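Local atomic coordinates of exopolysaccharide biosynthesis protein (Pantoea stewartii subsp. stewartii DC283, PDB entry 6TGF), a protein that probably modifies the exopolysaccharide of the Pantoea stewartii biofilm, acting as a glycan-degrading hydrolase with a bacteriophage tailspike-like parallel beta-helix fold. Residues Trp193-Val199 with Phe239-Ile244; Ala245-Ser251 with Ala275-Thr281; Ala548-Pro553 with Arg656-Val660; Ser558-Phe564 with Arg590-Gln596. All coordinates share one frame; numbering follows the deposited sequence.

Contact 1 (Trp193-Val199 with Phe239-Ile244). With EDO (1,2-ethanediol), chain C.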
# COMPACT_ATOMS: atom_id res chain seq x y z
N TRP B 193 5.28 -21.83 35.00
CA TRP B 193 6.74 -22.03 34.82
C TRP B 193 7.44 -21.73 36.15
O TRP B 193 8.08 -22.65 36.70
CB TRP B 193 7.27 -21.15 33.68
CG TRP B 193 8.48 -21.71 32.99
CD1 TRP B 193 8.52 -22.27 31.75
CD2 TRP B 193 9.83 -21.75 33.49
NE1 TRP B 193 9.80 -22.66 31.44
CE2 TRP B 193 10.62 -22.35 32.49
CE3 TRP B 193 10.45 -21.34 34.68
CZ2 TRP B 193 11.99 -22.55 32.64
CZ3 TRP B 193 11.80 -21.54 34.83
CH2 TRP B 193 12.56 -22.14 33.82
N HIS B 194 7.30 -20.50 36.65
CA HIS B 194 7.88 -20.00 37.93
C HIS B 194 6.84 -20.13 39.04
O HIS B 194 5.65 -19.97 38.80
CB HIS B 194 8.34 -18.55 37.77
CG HIS B 194 9.49 -18.38 36.83
ND1 HIS B 194 10.77 -18.76 37.16
CD2 HIS B 194 9.55 -17.88 35.58
CE1 HIS B 194 11.58 -18.50 36.15
NE2 HIS B 194 10.85 -17.96 35.17
N PRO B 195 7.26 -20.41 40.30
CA PRO B 195 6.31 -20.55 41.41
C PRO B 195 5.41 -19.32 41.60
O PRO B 195 5.93 -18.24 41.84
CB PRO B 195 7.20 -20.76 42.64
CG PRO B 195 8.51 -21.26 42.09
CD PRO B 195 8.65 -20.61 40.73
N GLY B 196 4.09 -19.50 41.46
CA GLY B 196 3.05 -18.54 41.90
C GLY B 196 2.83 -17.38 40.94
O GLY B 196 2.27 -16.37 41.39
N LEU B 197 3.23 -17.51 39.66
CA LEU B 197 3.05 -16.45 38.62
C LEU B 197 1.89 -16.80 37.68
O LEU B 197 1.45 -15.89 36.95
CB LEU B 197 4.35 -16.30 37.83
CG LEU B 197 5.58 -15.82 38.60
CD1 LEU B 197 6.62 -15.24 37.66
CD2 LEU B 197 5.22 -14.80 39.67
N GLU B 198 1.43 -18.05 37.70
CA GLU B 198 0.37 -18.62 36.80
C GLU B 198 0.51 -18.05 35.38
O GLU B 198 -0.52 -17.64 34.81
CB GLU B 198 -1.02 -18.44 37.41
CG GLU B 198 -1.39 -17.02 37.81
CD GLU B 198 -2.70 -16.93 38.58
OE1 GLU B 198 -3.36 -17.97 38.74
OE2 GLU B 198 -3.04 -15.81 39.02
N VAL B 199 1.73 -18.05 34.84
CA VAL B 199 2.03 -17.94 33.37
C VAL B 199 3.03 -19.04 33.00
O VAL B 199 3.84 -19.42 33.87
CB VAL B 199 2.56 -16.55 32.98
CG1 VAL B 199 1.54 -15.45 33.23
CG2 VAL B 199 3.88 -16.21 33.66
N PHE B 239 6.66 -16.83 27.79
CA PHE B 239 6.13 -17.27 29.11
C PHE B 239 6.37 -18.78 29.27
O PHE B 239 6.73 -19.21 30.38
CB PHE B 239 4.64 -16.96 29.27
CG PHE B 239 4.28 -15.53 29.58
CD1 PHE B 239 5.22 -14.62 30.04
CD2 PHE B 239 2.97 -15.10 29.44
CE1 PHE B 239 4.86 -13.31 30.33
CE2 PHE B 239 2.61 -13.79 29.74
CZ PHE B 239 3.56 -12.90 30.18
N ASP B 240 6.20 -19.55 28.19
CA ASP B 240 6.38 -21.03 28.16
C ASP B 240 7.86 -21.38 28.31
O ASP B 240 8.14 -22.53 28.72
CB ASP B 240 5.81 -21.63 26.88
CG ASP B 240 4.31 -21.44 26.74
OD1 ASP B 240 3.58 -21.80 27.69
OD2 ASP B 240 3.88 -20.93 25.68
N PHE B 241 8.77 -20.45 28.00
CA PHE B 241 10.24 -20.62 28.09
C PHE B 241 10.80 -19.90 29.33
O PHE B 241 12.03 -19.82 29.47
CB PHE B 241 10.91 -20.18 26.78
CG PHE B 241 10.71 -21.15 25.65
CD1 PHE B 241 9.54 -21.15 24.90
CD2 PHE B 241 11.69 -22.09 25.34
CE1 PHE B 241 9.36 -22.06 23.87
CE2 PHE B 241 11.51 -23.00 24.31
CZ PHE B 241 10.34 -22.98 23.57
N GLY B 242 9.91 -19.39 30.20
CA GLY B 242 10.24 -18.92 31.56
C GLY B 242 10.42 -17.41 31.66
O GLY B 242 10.96 -16.96 32.69
N ALA B 243 9.98 -16.65 30.65
CA ALA B 243 10.02 -15.17 30.66
C ALA B 243 8.98 -14.64 31.65
O ALA B 243 7.93 -15.31 31.82
CB ALA B 243 9.78 -14.63 29.27
N ILE B 244 9.26 -13.50 32.29
CA ILE B 244 8.35 -12.81 33.24
C ILE B 244 8.14 -11.37 32.75
O ILE B 244 9.15 -10.67 32.56
CB ILE B 244 8.91 -12.86 34.68
CG1 ILE B 244 9.16 -14.30 35.14
CG2 ILE B 244 7.99 -12.13 35.65
CD1 ILE B 244 10.05 -14.42 36.36
C1 EDO C . 14.05 -18.41 31.89
O1 EDO C . 14.89 -19.29 31.17
C2 EDO C . 13.78 -18.87 33.28
O2 EDO C . 14.53 -18.21 34.28
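A first torsion of -152° turns the indole of Trp-193 back against Gly-242, while a chi1 of -66° sets His-194 CG beside its backbone N, and the ring then reaches the same glycine. Trp-193 meets it face on: Gly-242 CA sits 3.4 Å from the centroid of the five-membered ring, almost on the ring normal, a CH-pi contact. His-194 uses its edge instead, NE2 donating to Gly-242 O at 2.7 Å (N-H...O angle 151°) with the carbonyl oxygen in the imidazole plane. That imidazole is sandwiched, with the CE3 corner of Trp-193 over one face and Ile-244 CD1 over the other, 3.9 Å from the ring centroid. Gly-242 has a positive phi, which suits glycine. It belongs to the run Asp-240 to Ala-243, consistent with the DFGA that precedes the beta-helix in pectate-lyase-like proteins, here just ahead of helix 252-265. Across the contact, a type II beta turn from His-194 to Leu-197 lies in a loop pinched shut by Trp-193 N to Val-199 O (3.0 Å). The side chains of Leu-197 and Ile-244 cross at about a right angle, leucine CD1 3.7 Å from isoleucine CG1, and Val-199 CB rests over one face of the Phe-239 ring, 3.8 Å from CD2. Trp-193 NE1 hydrogen-bonds to Gln-215 O. A 1,2-ethanediol, probably from the crystallisation liquor, lies beside both aromatic rings.

Contact 2 (Ala245-Ser251 with Ala275-Thr281)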
# COMPACT_ATOMS: atom_id res chain seq x y z
N ALA B 245 6.88 -10.96 32.56
CA ALA B 245 6.49 -9.63 32.06
C ALA B 245 6.47 -8.62 33.22
O ALA B 245 5.41 -8.02 33.47
CB ALA B 245 5.14 -9.72 31.39
N ASP B 246 7.62 -8.45 33.90
CA ASP B 246 7.78 -7.53 35.06
C ASP B 246 8.78 -6.41 34.72
O ASP B 246 8.95 -5.52 35.57
CB ASP B 246 8.19 -8.30 36.32
CG ASP B 246 9.58 -8.90 36.29
OD1 ASP B 246 10.26 -8.79 35.25
OD2 ASP B 246 9.98 -9.48 37.32
N GLY B 247 9.41 -6.45 33.54
CA GLY B 247 10.33 -5.40 33.05
C GLY B 247 11.62 -5.31 33.86
O GLY B 247 12.38 -4.35 33.63
N LYS B 248 11.88 -6.28 34.75
CA LYS B 248 13.06 -6.32 35.66
C LYS B 248 13.88 -7.58 35.39
O LYS B 248 15.10 -7.45 35.14
CB LYS B 248 12.63 -6.32 37.13
CG LYS B 248 11.80 -5.12 37.59
CD LYS B 248 12.30 -3.80 37.05
CE LYS B 248 11.79 -2.62 37.84
NZ LYS B 248 12.44 -1.36 37.40
N THR B 249 13.24 -8.75 35.47
CA THR B 249 13.88 -10.09 35.31
C THR B 249 14.36 -10.24 33.86
O THR B 249 13.54 -10.06 32.94
CB THR B 249 12.91 -11.22 35.68
OG1 THR B 249 12.26 -10.87 36.90
CG2 THR B 249 13.60 -12.55 35.82
N ASP B 250 15.64 -10.57 33.68
CA ASP B 250 16.28 -10.79 32.36
C ASP B 250 15.57 -11.97 31.68
O ASP B 250 15.61 -13.08 32.24
CB ASP B 250 17.78 -11.02 32.49
CG ASP B 250 18.53 -11.03 31.17
OD1 ASP B 250 17.92 -10.68 30.14
OD2 ASP B 250 19.72 -11.40 31.18
N SER B 251 14.95 -11.72 30.52
CA SER B 251 14.24 -12.73 29.70
C SER B 251 15.11 -13.16 28.51
O SER B 251 14.56 -13.79 27.58
CB SER B 251 12.89 -12.21 29.25
OG SER B 251 13.04 -11.01 28.50
N ALA B 275 2.09 -9.94 25.52
CA ALA B 275 1.91 -8.51 25.86
C ALA B 275 2.60 -8.22 27.19
O ALA B 275 2.59 -9.11 28.07
CB ALA B 275 0.44 -8.17 25.91
N GLY B 276 3.21 -7.03 27.32
CA GLY B 276 3.85 -6.55 28.57
C GLY B 276 5.23 -5.96 28.32
O GLY B 276 5.67 -5.92 27.16
N THR B 277 5.89 -5.51 29.40
CA THR B 277 7.26 -4.94 29.39
C THR B 277 8.25 -6.04 29.79
O THR B 277 8.03 -6.67 30.84
CB THR B 277 7.36 -3.73 30.32
OG1 THR B 277 6.35 -2.79 29.92
CG2 THR B 277 8.72 -3.06 30.28
N PHE B 278 9.30 -6.25 28.98
CA PHE B 278 10.32 -7.32 29.17
C PHE B 278 11.73 -6.71 29.20
O PHE B 278 12.04 -5.85 28.35
CB PHE B 278 10.21 -8.36 28.06
CG PHE B 278 8.93 -9.17 28.11
CD1 PHE B 278 7.76 -8.67 27.58
CD2 PHE B 278 8.91 -10.41 28.72
CE1 PHE B 278 6.59 -9.40 27.64
CE2 PHE B 278 7.73 -11.14 28.78
CZ PHE B 278 6.58 -10.64 28.24
N PHE B 279 12.54 -7.15 30.16
CA PHE B 279 13.98 -6.81 30.29
C PHE B 279 14.81 -7.85 29.53
O PHE B 279 14.68 -9.06 29.83
CB PHE B 279 14.40 -6.72 31.75
CG PHE B 279 15.86 -6.37 31.96
CD1 PHE B 279 16.36 -5.15 31.53
CD2 PHE B 279 16.72 -7.26 32.57
CE1 PHE B 279 17.69 -4.83 31.71
CE2 PHE B 279 18.06 -6.94 32.75
CZ PHE B 279 18.54 -5.72 32.32
N VAL B 280 15.63 -7.40 28.58
CA VAL B 280 16.44 -8.27 27.67
C VAL B 280 17.87 -7.72 27.62
O VAL B 280 18.05 -6.59 27.14
CB VAL B 280 15.82 -8.33 26.26
CG1 VAL B 280 16.61 -9.24 25.33
CG2 VAL B 280 14.36 -8.76 26.30
N THR B 281 18.84 -8.50 28.11
CA THR B 281 20.30 -8.25 27.92
C THR B 281 20.68 -8.70 26.50
O THR B 281 19.96 -9.55 25.94
CB THR B 281 21.14 -8.96 28.99
OG1 THR B 281 20.80 -10.35 28.99
CG2 THR B 281 20.94 -8.38 30.37
O HOH W 1 11.29 -9.26 31.91
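Ala-245 CA lies over one face of the Phe-278 ring, a CH-pi contact, and its CB comes 3.6 Å from Phe-278 CZ; Ser-251 OG is near the ring plane at the edge. The next ring on the strand, Phe-279, points toward the loop 245-251, and with CG anti to the backbone N (chi1 -180°) it lies beside Lys-248 and Asp-250; the backbone N of Asp-250 lies in plane at its edge, and Lys-248 O approaches obliquely. The third flat group is the Asp-250 carboxylate. Thr-281 N reaches OD1 at 3.1 Å from above the carboxylate plane, while Thr-281 OG1 donates to OD2 at 2.7 Å on the syn side. Phe-279 O takes two bonds from Ser-251: the backbone N comes nearly along the C=O axis at 2.8 Å, and OG arrives at 2.9 Å from above the carbonyl plane. A water bridges Thr-249 O and Phe-279 N. Asp-246 OD1 shapes the loop through an Asx turn (Lys-248 N) extended to an Asx motif (Thr-249 N), with OD2 taking Thr-249 OG1 at 2.7 Å. Ser-251 occupies the N-cap position of helix 252-265, and Asp-250 OD1 also accepts from Ala-252 N. With both oxygens engaged from different directions, the Asp-250 carboxylate is held against rotation; it ties the helix start to the chain just past strand 276-279, alongside the two Ser-251 bonds to Phe-279 O.

Contact 3 (Ala548-Pro553 with Arg656-Val660)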
# COMPACT_ATOMS: atom_id res chain seq x y z
N ALA B 548 -4.49 37.30 -19.38
CA ALA B 548 -4.16 37.02 -17.97
C ALA B 548 -3.58 38.26 -17.29
O ALA B 548 -3.26 39.24 -17.99
CB ALA B 548 -3.18 35.88 -17.91
N ASN B 549 -3.49 38.21 -15.96
CA ASN B 549 -2.63 39.11 -15.14
C ASN B 549 -1.32 38.37 -14.85
O ASN B 549 -1.37 37.29 -14.22
CB ASN B 549 -3.30 39.54 -13.84
CG ASN B 549 -2.38 40.35 -12.95
OD1 ASN B 549 -1.99 41.46 -13.30
ND2 ASN B 549 -2.02 39.80 -11.80
N LEU B 550 -0.19 38.92 -15.32
CA LEU B 550 1.17 38.37 -15.07
C LEU B 550 1.72 38.98 -13.77
O LEU B 550 1.85 40.22 -13.72
CB LEU B 550 2.08 38.71 -16.25
CG LEU B 550 1.64 38.17 -17.61
CD1 LEU B 550 2.51 38.75 -18.72
CD2 LEU B 550 1.68 36.65 -17.64
N TYR B 551 2.02 38.14 -12.77
CA TYR B 551 2.72 38.54 -11.52
C TYR B 551 4.22 38.29 -11.68
O TYR B 551 4.64 37.11 -11.70
CB TYR B 551 2.18 37.80 -10.30
CG TYR B 551 2.76 38.27 -9.00
CD1 TYR B 551 3.94 37.74 -8.51
CD2 TYR B 551 2.15 39.28 -8.27
CE1 TYR B 551 4.49 38.18 -7.32
CE2 TYR B 551 2.69 39.73 -7.08
CZ TYR B 551 3.87 39.19 -6.60
OH TYR B 551 4.40 39.63 -5.42
N SER B 552 5.01 39.37 -11.78
CA SER B 552 6.49 39.36 -11.90
C SER B 552 7.10 39.68 -10.53
O SER B 552 7.06 40.83 -10.10
CB SER B 552 6.95 40.33 -12.96
OG SER B 552 6.02 40.39 -14.03
N PRO B 553 7.65 38.68 -9.80
CA PRO B 553 8.16 38.91 -8.45
C PRO B 553 9.43 39.78 -8.35
O PRO B 553 9.65 40.34 -7.30
CB PRO B 553 8.45 37.50 -7.92
CG PRO B 553 8.69 36.67 -9.16
CD PRO B 553 7.77 37.27 -10.21
N ARG B 656 6.82 33.55 -2.76
CA ARG B 656 6.22 34.67 -3.53
C ARG B 656 6.73 34.58 -4.98
O ARG B 656 7.58 35.40 -5.37
CB ARG B 656 6.57 36.01 -2.86
CG ARG B 656 5.74 37.19 -3.34
CD ARG B 656 6.18 38.49 -2.69
NE ARG B 656 7.55 38.84 -3.02
CZ ARG B 656 7.96 39.38 -4.17
NH1 ARG B 656 7.09 39.64 -5.14
NH2 ARG B 656 9.24 39.65 -4.36
N CYS B 657 6.20 33.60 -5.73
CA CYS B 657 6.71 33.16 -7.06
C CYS B 657 5.94 33.84 -8.20
O CYS B 657 5.04 34.65 -7.92
CB CYS B 657 6.59 31.65 -7.20
SG CYS B 657 4.90 31.03 -7.04
N ALA B 658 6.31 33.50 -9.44
CA ALA B 658 5.63 33.93 -10.69
C ALA B 658 4.21 33.34 -10.73
O ALA B 658 4.01 32.23 -10.18
CB ALA B 658 6.44 33.50 -11.88
N ARG B 659 3.28 34.05 -11.36
CA ARG B 659 1.87 33.61 -11.57
C ARG B 659 1.40 34.03 -12.96
O ARG B 659 1.77 35.14 -13.40
CB ARG B 659 0.95 34.22 -10.51
CG ARG B 659 0.77 33.38 -9.26
CD ARG B 659 0.24 34.19 -8.09
NE ARG B 659 -0.76 35.18 -8.48
CZ ARG B 659 -0.91 36.39 -7.92
NH1 ARG B 659 -0.12 36.78 -6.94
NH2 ARG B 659 -1.86 37.20 -8.36
N VAL B 660 0.61 33.18 -13.61
CA VAL B 660 -0.28 33.55 -14.75
C VAL B 660 -1.72 33.43 -14.25
O VAL B 660 -2.26 32.31 -14.24
CB VAL B 660 -0.01 32.67 -15.99
CG1 VAL B 660 -1.04 32.90 -17.09
CG2 VAL B 660 1.39 32.88 -16.54
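Tyr-551 leaves its strand with CB against Arg-659 CB, 3.8 Å away, the two being cross-strand neighbours. Arg-659 NH1 lies over one ring face, 3.6 Å from Tyr-551 CD2, the guanidinium itself centred over CB and its plane only 21° from the ring. Tyr-551 CD1 comes 3.3 Å from Cys-657 O, which approaches obliquely. CE1 and CZ run on toward Arg-656, and at the tip OH accepts from Arg-656 NH1 at 2.7 Å, in the guanidinium plane. That guanidinium plane stands 69° from the ring, the arginine chain bent at chi3 (62°) to bring NH2 round to Pro-553 O at 3.0 Å, so one guanidinium edge serves both the phenol oxygen and the backbone. At the backbone, Tyr-551 and Arg-659 form an antiparallel hydrogen-bonded pair, Tyr-551 N to Arg-659 O at 3.1 Å and a weak, longer return bond. Here strand 659-664 adds itself to the edge of the antiparallel sheet through strand 543-551, in the beta-rich C-terminal part of the trimer. On the reverse side of this sheet, Leu-550 and Val-660 lie side by side pointing the same way, CD2 to CG2 3.9 Å, and both touch Trp-559. Ala-548 CB adds a contact to Val-660 CG1 at 3.8 Å. The Arg-659 guanidinium also forms a salt bridge with Asp-661 and a cation-pi contact with Trp-506 of the second subunit, whose indole meets the Tyr-551 ring edge to face.

Contact 4 (Ser558-Phe564 with Arg590-Gln596)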
# COMPACT_ATOMS: atom_id res chain seq x y z
N SER B 558 11.21 38.83 -17.43
CA SER B 558 10.73 38.83 -18.84
C SER B 558 9.67 37.74 -19.04
O SER B 558 9.89 36.61 -18.55
CB SER B 558 11.87 38.66 -19.81
OG SER B 558 12.55 39.89 -20.01
N TRP B 559 8.57 38.08 -19.71
CA TRP B 559 7.52 37.15 -20.20
C TRP B 559 7.46 37.22 -21.73
O TRP B 559 7.59 38.34 -22.27
CB TRP B 559 6.15 37.49 -19.60
CG TRP B 559 6.06 37.39 -18.11
CD1 TRP B 559 6.36 38.37 -17.21
CD2 TRP B 559 5.61 36.26 -17.35
NE1 TRP B 559 6.15 37.92 -15.93
CE2 TRP B 559 5.69 36.63 -15.98
CE3 TRP B 559 5.17 34.97 -17.67
CZ2 TRP B 559 5.33 35.76 -14.96
CZ3 TRP B 559 4.82 34.11 -16.66
CH2 TRP B 559 4.90 34.50 -15.32
N GLU B 560 7.27 36.08 -22.40
CA GLU B 560 6.92 36.01 -23.84
C GLU B 560 5.66 35.14 -24.00
O GLU B 560 5.77 33.91 -23.81
CB GLU B 560 8.08 35.45 -24.67
CG GLU B 560 7.79 35.41 -26.16
CD GLU B 560 8.92 34.84 -27.01
OE1 GLU B 560 9.64 35.63 -27.64
OE2 GLU B 560 9.06 33.60 -27.04
N ILE B 561 4.52 35.77 -24.30
CA ILE B 561 3.23 35.08 -24.60
C ILE B 561 3.16 34.83 -26.11
O ILE B 561 2.98 35.81 -26.86
CB ILE B 561 2.03 35.92 -24.10
CG1 ILE B 561 2.05 36.08 -22.58
CG2 ILE B 561 0.72 35.31 -24.58
CD1 ILE B 561 1.19 37.22 -22.08
N GLU B 562 3.30 33.57 -26.52
CA GLU B 562 3.12 33.12 -27.92
C GLU B 562 1.64 32.80 -28.14
O GLU B 562 1.14 31.84 -27.52
CB GLU B 562 3.99 31.89 -28.20
CG GLU B 562 3.79 31.31 -29.59
CD GLU B 562 4.55 30.02 -29.85
OE1 GLU B 562 4.39 29.46 -30.95
OE2 GLU B 562 5.30 29.59 -28.96
N VAL B 563 0.96 33.59 -28.99
CA VAL B 563 -0.40 33.28 -29.51
C VAL B 563 -0.23 32.44 -30.77
O VAL B 563 -0.12 33.03 -31.87
CB VAL B 563 -1.22 34.56 -29.78
CG1 VAL B 563 -2.62 34.25 -30.28
CG2 VAL B 563 -1.29 35.45 -28.54
N PHE B 564 -0.17 31.12 -30.61
CA PHE B 564 0.01 30.14 -31.71
C PHE B 564 -1.34 29.91 -32.41
O PHE B 564 -2.37 29.84 -31.72
CB PHE B 564 0.58 28.82 -31.19
CG PHE B 564 0.75 27.76 -32.24
CD1 PHE B 564 1.74 27.88 -33.20
CD2 PHE B 564 -0.09 26.66 -32.29
CE1 PHE B 564 1.90 26.91 -34.18
CE2 PHE B 564 0.07 25.69 -33.27
CZ PHE B 564 1.06 25.82 -34.22
N ARG B 590 1.35 33.23 -36.16
CA ARG B 590 1.37 33.43 -34.68
C ARG B 590 1.60 34.91 -34.37
O ARG B 590 2.07 35.64 -35.26
CB ARG B 590 2.49 32.59 -34.04
CG ARG B 590 3.86 32.79 -34.69
CD ARG B 590 5.01 32.40 -33.78
NE ARG B 590 4.95 31.01 -33.35
CZ ARG B 590 5.30 29.96 -34.08
NH1 ARG B 590 5.75 30.11 -35.32
NH2 ARG B 590 5.20 28.75 -33.57
N ALA B 591 1.27 35.32 -33.14
CA ALA B 591 1.64 36.62 -32.54
C ALA B 591 2.52 36.37 -31.31
O ALA B 591 2.14 35.53 -30.48
CB ALA B 591 0.40 37.41 -32.19
N VAL B 592 3.66 37.06 -31.22
CA VAL B 592 4.65 36.92 -30.11
C VAL B 592 4.64 38.21 -29.28
O VAL B 592 5.11 39.24 -29.79
CB VAL B 592 6.05 36.59 -30.66
CG1 VAL B 592 7.08 36.43 -29.55
CG2 VAL B 592 6.03 35.36 -31.55
N ILE B 593 4.11 38.14 -28.05
CA ILE B 593 3.96 39.30 -27.12
C ILE B 593 5.06 39.24 -26.07
O ILE B 593 5.10 38.25 -25.32
CB ILE B 593 2.55 39.30 -26.48
CG1 ILE B 593 1.45 39.36 -27.54
CG2 ILE B 593 2.42 40.42 -25.46
CD1 ILE B 593 0.09 38.92 -27.04
N HIS B 594 5.90 40.28 -26.00
CA HIS B 594 6.98 40.44 -24.99
C HIS B 594 6.48 41.38 -23.88
O HIS B 594 5.89 42.43 -24.22
CB HIS B 594 8.27 40.95 -25.64
CG HIS B 594 8.71 40.12 -26.79
ND1 HIS B 594 8.46 40.48 -28.10
CD2 HIS B 594 9.39 38.95 -26.84
CE1 HIS B 594 8.96 39.57 -28.91
NE2 HIS B 594 9.54 38.62 -28.16
N VAL B 595 6.70 41.00 -22.62
CA VAL B 595 6.39 41.82 -21.41
C VAL B 595 7.57 41.66 -20.44
O VAL B 595 7.90 40.51 -20.11
CB VAL B 595 5.06 41.40 -20.75
CG1 VAL B 595 4.76 42.20 -19.50
CG2 VAL B 595 3.90 41.48 -21.73
N GLN B 596 8.18 42.78 -20.02
CA GLN B 596 9.24 42.81 -18.98
C GLN B 596 8.83 43.80 -17.89
O GLN B 596 8.44 44.93 -18.23
CB GLN B 596 10.59 43.21 -19.58
CG GLN B 596 11.76 42.99 -18.62
CD GLN B 596 13.03 43.69 -19.05
OE1 GLN B 596 13.00 44.77 -19.64
NE2 GLN B 596 14.16 43.07 -18.75
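Arg-590 grips Glu-562 OE1 side-on in a salt bridge, NE at 2.9 Å and NH2 at 2.8 Å, both closing on the one oxygen. The oxygen lies in the guanidinium plane, but the carboxylate is turned 52° from it: NE comes from above the carboxylate plane and NH2 nearly along the C-O bond. Arg-590 gets there with CG tucked between its backbone N and carbonyl carbon (chi1 51°) and a further bend at chi3. Farther along the same face, Glu-560 and His-594 lie side by side, joined by a weak bond from NE2 to OE1 at 3.0 Å, and Val-592 CG1 packs against the same carboxylate at 3.3 Å from OE1. Beneath these side chains the backbones run antiparallel, the axes at 163°, with hydrogen-bonded pairs at Trp-559/Val-595, Ile-561/Ile-593 and Val-563/Ala-591. They are neighbours within a five-stranded antiparallel sheet, flanked by strand 637-646 beyond 558-564 and strand 602-610 beyond 590-596. The other face is largely apolar: Val-563 CG2 reaches Ile-593 CD1 at 4.0 Å, and Ile-561 CB meets Ile-593 CB at 4.2 Å. There Ile-593 and Val-595 also touch strand 626-633 of the second sheet, as in a beta-sandwich, and Trp-559 meets Tyr-528 of the third subunit edge to face. The charged face makes salt bridges to the neighbouring subunits. Arg-590 NH2 pairs with Glu-560 OE2 of the second subunit, Glu-560 makes the equivalent bridge to Arg-590 of the third, and Glu-562 OE2 meets Lys-645 of the second; within the chain, Arg-590 NH1 pairs with Glu-609.

In the fold
The four contacts form two pairs on opposite sides of the centre of an elongated chain. Contacts 1 and 2 follow one another at the entrance of the beta-helix, centres 12 Å apart, and share an apolar cluster: Phe-239 CZ touches Ala-245 CB at 3.7 Å, and Phe-239 CE1 touches Phe-278 CZ at 3.8 Å. Contact 4 is nested in the chain loop that contact 3 closes, their centres 15 Å apart. Trp-559 joins them, with NE1 3.1 Å from Ser-552 OG, probably a hydrogen bond. Between the pairs stretches the beta-helix, and the centres of contacts 2 and 3 are about 62 Å apart. Contacts 3 and 4 both take part in trimer assembly.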